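Local coordinates for protein Rik1-associated factor 1 (Schizosaccharomyces pombe, PDB 4O9D) that serves in the Clr4 methyltransferase complex, which ubiquitylates and methylates histone H3 to establish heterochromatin, and is represented here by its WD-repeat propeller, at residues K312-M324 and F351-L365. Numbering follows the deposited sequence.
Sequences KPLSLLKHGKTKM and FVTGGSDGIVKVWDL
Strand 315-318 runs roughly antiparallel to strand 359-363 of the next sheet (152°), their axes coming within 9.4 Å, with strand 351-354 the other arm of the hairpin, so side chains fill the gap until the backbones converge at Thr322 and Asp357. The polar centre is the His-Asp-Thr-Trp network of WD repeats. His319 suits its place because both ring nitrogens bond: ND1 gives its proton to Asp357 OD1 (2.9 Å) on the syn side of the carboxylate, and NE2 shares a hydrogen bond with Thr353 OG1 (2.9 Å). Asp357 CG lies between its backbone N and carbonyl carbon (chi1 51°), which turns the carboxylate across the imidazole; OD2 takes the Gly320 N-H from above its plane, while OD1 also accepts from Ile359 N, an Asx turn. Lys361 lays CD over the centre of the imidazole, and Gly355 covers the opposite face, where a side chain would clash with ND1. Trp363 NE1 donates to Thr353 OG1 (2.8 Å), and Leu317 CB rests 3.6 Å above the indole's six-membered ring. A leucine in place of Trp363 would probably leave Thr353 without that N-H donor and Leu317 without its flat aromatic support. Leu317 CD1 also meets the edge of Phe351, extending the apolar layer. At the turn, Lys323 N donates a hydrogen bond to Ser356 O (2.7 Å), and the Lys323 amino group forms a salt bridge with Glu377 and a hydrogen bond with the carbonyl O of Met378. The contact thus joins adjacent propeller blades: strand 315-318 pairs with strand 301-306, whereas strand 359-363 lies between strands 351-354 and 371-377.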
loop_
_atom_site.group_PDB
_atom_site.type_symbol
_atom_site.label_atom_id
_atom_site.label_comp_id
_atom_site.label_asym_id
_atom_site.label_seq_id
_atom_site.Cartn_x
_atom_site.Cartn_y
_atom_site.Cartn_z
ATOM N N LYS A 312 21.536 -8.317 -15.617
ATOM C CA LYS A 312 22.139 -7.702 -14.437
ATOM C C LYS A 312 21.458 -6.367 -14.130
ATOM O O LYS A 312 20.931 -5.699 -15.027
ATOM C CB LYS A 312 23.639 -7.447 -14.651
ATOM C CG LYS A 312 24.455 -8.635 -15.161
ATOM C CD LYS A 312 24.901 -9.558 -14.025
ATOM C CE LYS A 312 25.770 -10.708 -14.541
ATOM N NZ LYS A 312 25.870 -11.829 -13.554
ATOM N N PRO A 313 21.499 -5.958 -12.862
ATOM C CA PRO A 313 20.944 -4.669 -12.445
ATOM C C PRO A 313 21.483 -3.548 -13.313
ATOM O O PRO A 313 22.606 -3.617 -13.785
ATOM C CB PRO A 313 21.475 -4.509 -11.019
ATOM C CG PRO A 313 21.711 -5.886 -10.547
ATOM C CD PRO A 313 22.192 -6.640 -11.755
ATOM N N LEU A 314 20.690 -2.519 -13.541
ATOM C CA LEU A 314 21.195 -1.355 -14.237
ATOM C C LEU A 314 21.851 -0.432 -13.219
ATOM O O LEU A 314 22.820 0.277 -13.514
ATOM C CB LEU A 314 20.047 -0.639 -14.920
ATOM C CG LEU A 314 20.308 0.810 -15.278
ATOM C CD1 LEU A 314 21.422 0.916 -16.307
ATOM C CD2 LEU A 314 19.005 1.410 -15.780
ATOM N N SER A 315 21.302 -0.423 -12.010
ATOM C CA SER A 315 21.829 0.453 -10.985
ATOM C C SER A 315 21.416 -0.023 -9.610
ATOM O O SER A 315 20.539 -0.883 -9.462
ATOM C CB SER A 315 21.323 1.878 -11.200
ATOM O OG SER A 315 22.030 2.771 -10.358
ATOM N N LEU A 316 22.077 0.549 -8.615
ATOM C CA LEU A 316 21.828 0.247 -7.227
ATOM C C LEU A 316 21.740 1.577 -6.477
ATOM O O LEU A 316 22.710 2.358 -6.416
ATOM C CB LEU A 316 22.949 -0.623 -6.716
ATOM C CG LEU A 316 22.937 -0.998 -5.244
ATOM C CD1 LEU A 316 21.554 -1.230 -4.770
ATOM C CD2 LEU A 316 23.795 -2.247 -5.068
ATOM N N LEU A 317 20.552 1.852 -5.950
ATOM C CA LEU A 317 20.241 3.148 -5.366
ATOM C C LEU A 317 20.240 3.029 -3.853
ATOM O O LEU A 317 19.276 2.506 -3.279
ATOM C CB LEU A 317 18.855 3.591 -5.814
ATOM C CG LEU A 317 18.485 3.394 -7.288
ATOM C CD1 LEU A 317 17.015 3.772 -7.397
ATOM C CD2 LEU A 317 19.351 4.248 -8.223
ATOM N N LYS A 318 21.293 3.530 -3.207
ATOM C CA LYS A 318 21.527 3.248 -1.798
ATOM C C LYS A 318 21.054 4.342 -0.837
ATOM O O LYS A 318 21.155 5.526 -1.126
ATOM C CB LYS A 318 23.019 3.019 -1.573
ATOM C CG LYS A 318 23.554 1.747 -2.195
ATOM C CD LYS A 318 25.094 1.726 -2.163
ATOM C CE LYS A 318 25.616 0.289 -2.245
ATOM N NZ LYS A 318 27.103 0.189 -2.259
ATOM N N HIS A 319 20.558 3.942 0.328
ATOM C CA HIS A 319 20.380 4.911 1.406
ATOM C C HIS A 319 21.496 4.744 2.428
ATOM O O HIS A 319 22.305 3.824 2.341
ATOM C CB HIS A 319 19.020 4.759 2.088
ATOM C CG HIS A 319 17.903 5.420 1.346
ATOM N ND1 HIS A 319 17.215 6.509 1.843
ATOM C CD2 HIS A 319 17.375 5.162 0.130
ATOM C CE1 HIS A 319 16.304 6.883 0.965
ATOM N NE2 HIS A 319 16.382 6.088 -0.082
ATOM N N GLY A 320 21.504 5.616 3.421
ATOM C CA GLY A 320 22.579 5.648 4.390
ATOM C C GLY A 320 22.312 4.848 5.644
ATOM O O GLY A 320 21.364 4.067 5.733
ATOM N N LYS A 321 23.166 5.050 6.635
ATOM C CA LYS A 321 23.096 4.275 7.866
ATOM C C LYS A 321 21.774 4.557 8.556
ATOM O O LYS A 321 21.267 5.662 8.503
ATOM C CB LYS A 321 24.255 4.633 8.803
ATOM C CG LYS A 321 25.503 5.203 8.109
ATOM C CD LYS A 321 26.035 4.299 7.001
ATOM C CE LYS A 321 27.566 4.322 6.930
ATOM N NZ LYS A 321 28.151 5.710 6.880
ATOM N N THR A 322 21.228 3.539 9.200
ATOM C CA THR A 322 19.911 3.617 9.800
ATOM C C THR A 322 19.913 4.616 10.948
ATOM O O THR A 322 20.927 4.791 11.620
ATOM C CB THR A 322 19.499 2.249 10.331
ATOM O OG1 THR A 322 18.217 2.336 10.965
ATOM C CG2 THR A 322 20.545 1.742 11.341
ATOM N N LYS A 323 18.784 5.285 11.152
ATOM C CA LYS A 323 18.632 6.188 12.281
ATOM C C LYS A 323 18.162 5.416 13.511
ATOM O O LYS A 323 18.172 5.943 14.623
ATOM C CB LYS A 323 17.629 7.303 11.956
ATOM C CG LYS A 323 18.233 8.481 11.199
ATOM C CD LYS A 323 17.236 9.624 11.106
ATOM C CE LYS A 323 17.902 10.980 10.876
ATOM N NZ LYS A 323 16.933 12.118 11.059
ATOM N N MET A 324 17.752 4.167 13.305
ATOM C CA MET A 324 17.229 3.341 14.394
ATOM C C MET A 324 18.355 2.887 15.325
ATOM O O MET A 324 19.238 2.121 14.920
ATOM C CB MET A 324 16.490 2.111 13.844
ATOM C CG MET A 324 15.232 2.425 13.042
ATOM S SD MET A 324 14.154 3.611 13.878
ATOM C CE MET A 324 13.318 2.558 15.063
ATOM N N PHE A 351 12.032 8.934 -9.751
ATOM C CA PHE A 351 11.752 7.869 -8.793
ATOM C C PHE A 351 12.095 8.413 -7.407
ATOM O O PHE A 351 13.055 9.179 -7.244
ATOM C CB PHE A 351 12.598 6.632 -9.144
ATOM C CG PHE A 351 12.347 5.420 -8.259
ATOM C CD1 PHE A 351 11.076 4.855 -8.155
ATOM C CD2 PHE A 351 13.401 4.814 -7.587
ATOM C CE1 PHE A 351 10.866 3.740 -7.357
ATOM C CE2 PHE A 351 13.211 3.676 -6.809
ATOM C CZ PHE A 351 11.926 3.135 -6.689
ATOM N N VAL A 352 11.285 8.053 -6.424
ATOM C CA VAL A 352 11.444 8.548 -5.078
ATOM C C VAL A 352 11.389 7.430 -4.037
ATOM O O VAL A 352 10.407 6.662 -3.955
ATOM C CB VAL A 352 10.342 9.591 -4.734
ATOM C CG1 VAL A 352 10.574 10.158 -3.353
ATOM C CG2 VAL A 352 10.308 10.689 -5.778
ATOM N N THR A 353 12.411 7.383 -3.191
ATOM C CA THR A 353 12.526 6.332 -2.208
ATOM C C THR A 353 12.819 6.904 -0.825
ATOM O O THR A 353 13.466 7.944 -0.689
ATOM C CB THR A 353 13.606 5.285 -2.611
ATOM O OG1 THR A 353 14.913 5.874 -2.603
ATOM C CG2 THR A 353 13.327 4.727 -3.985
ATOM N N GLY A 354 12.304 6.241 0.200
ATOM C CA GLY A 354 12.512 6.683 1.568
ATOM C C GLY A 354 12.951 5.533 2.435
ATOM O O GLY A 354 12.328 4.453 2.430
ATOM N N GLY A 355 14.015 5.754 3.203
ATOM C CA GLY A 355 14.615 4.663 3.943
ATOM C C GLY A 355 14.764 4.913 5.433
ATOM O O GLY A 355 14.211 5.861 6.004
ATOM N N SER A 356 15.513 4.034 6.072
ATOM C CA SER A 356 15.631 4.086 7.522
ATOM C C SER A 356 16.689 5.077 7.979
ATOM O O SER A 356 16.876 5.253 9.187
ATOM C CB SER A 356 15.897 2.692 8.106
ATOM O OG SER A 356 17.165 2.189 7.717
ATOM N N ASP A 357 17.383 5.721 7.030
ATOM C CA ASP A 357 18.215 6.867 7.366
ATOM C C ASP A 357 17.313 8.084 7.599
ATOM O O ASP A 357 17.802 9.161 7.958
ATOM C CB ASP A 357 19.283 7.160 6.268
ATOM C CG ASP A 357 18.675 7.253 4.848
ATOM O OD1 ASP A 357 17.463 6.989 4.694
ATOM O OD2 ASP A 357 19.412 7.567 3.876
ATOM N N GLY A 358 16.001 7.923 7.385
ATOM C CA GLY A 358 15.086 9.042 7.518
ATOM C C GLY A 358 15.062 9.987 6.318
ATOM O O GLY A 358 14.417 11.032 6.352
ATOM N N ILE A 359 15.750 9.629 5.238
ATOM C CA ILE A 359 15.835 10.533 4.090
ATOM C C ILE A 359 14.951 10.083 2.942
ATOM O O ILE A 359 14.844 8.895 2.653
ATOM C CB ILE A 359 17.289 10.638 3.554
ATOM C CG1 ILE A 359 18.279 10.921 4.698
ATOM C CG2 ILE A 359 17.399 11.723 2.471
ATOM C CD1 ILE A 359 18.221 12.344 5.228
ATOM N N VAL A 360 14.332 11.054 2.286
ATOM C CA VAL A 360 13.638 10.824 1.024
ATOM C C VAL A 360 14.577 11.249 -0.095
ATOM O O VAL A 360 14.952 12.413 -0.174
ATOM C CB VAL A 360 12.318 11.624 0.943
ATOM C CG1 VAL A 360 11.671 11.456 -0.432
ATOM C CG2 VAL A 360 11.359 11.183 2.070
ATOM N N LYS A 361 14.974 10.297 -0.936
ATOM C CA LYS A 361 15.937 10.556 -2.000
ATOM C C LYS A 361 15.223 10.564 -3.347
ATOM O O LYS A 361 14.262 9.793 -3.550
ATOM C CB LYS A 361 17.056 9.508 -1.958
ATOM C CG LYS A 361 18.002 9.702 -0.751
ATOM C CD LYS A 361 19.075 8.636 -0.669
ATOM C CE LYS A 361 20.092 8.994 0.437
ATOM N NZ LYS A 361 20.810 10.269 0.091
ATOM N N VAL A 362 15.668 11.456 -4.239
ATOM C CA VAL A 362 15.064 11.605 -5.568
ATOM C C VAL A 362 16.087 11.101 -6.604
ATOM O O VAL A 362 17.268 11.468 -6.522
ATOM C CB VAL A 362 14.656 13.074 -5.884
ATOM C CG1 VAL A 362 14.009 13.187 -7.266
ATOM C CG2 VAL A 362 13.708 13.646 -4.801
ATOM N N TRP A 363 15.630 10.258 -7.542
ATOM C CA TRP A 363 16.500 9.615 -8.524
ATOM C C TRP A 363 15.991 9.779 -9.960
ATOM O O TRP A 363 14.779 9.724 -10.197
ATOM C CB TRP A 363 16.613 8.110 -8.243
ATOM C CG TRP A 363 16.791 7.711 -6.790
ATOM C CD1 TRP A 363 15.807 7.482 -5.878
ATOM C CD2 TRP A 363 18.038 7.454 -6.115
ATOM N NE1 TRP A 363 16.360 7.100 -4.662
ATOM C CE2 TRP A 363 17.726 7.081 -4.784
ATOM C CE3 TRP A 363 19.392 7.504 -6.513
ATOM C CZ2 TRP A 363 18.706 6.756 -3.842
ATOM C CZ3 TRP A 363 20.375 7.189 -5.569
ATOM C CH2 TRP A 363 20.025 6.819 -4.248
ATOM N N ASP A 364 16.908 9.973 -10.918
ATOM C CA ASP A 364 16.563 9.896 -12.351
ATOM C C ASP A 364 17.377 8.781 -13.016
ATOM O O ASP A 364 18.585 8.909 -13.206
ATOM C CB ASP A 364 16.814 11.202 -13.084
ATOM C CG ASP A 364 16.180 11.217 -14.466
ATOM O OD1 ASP A 364 16.093 10.140 -15.105
ATOM O OD2 ASP A 364 15.736 12.297 -14.904
ATOM N N LEU A 365 16.704 7.688 -13.355
ATOM C CA LEU A 365 17.388 6.468 -13.820
ATOM C C LEU A 365 17.964 6.627 -15.224
ATOM O O LEU A 365 18.702 5.767 -15.726
ATOM C CB LEU A 365 16.421 5.280 -13.753
ATOM C CG LEU A 365 16.352 4.634 -12.369
ATOM C CD1 LEU A 365 17.696 3.939 -12.047
ATOM C CD2 LEU A 365 16.007 5.639 -11.285
HETATM O O HOH W 1 16.693 3.155 -2.687
#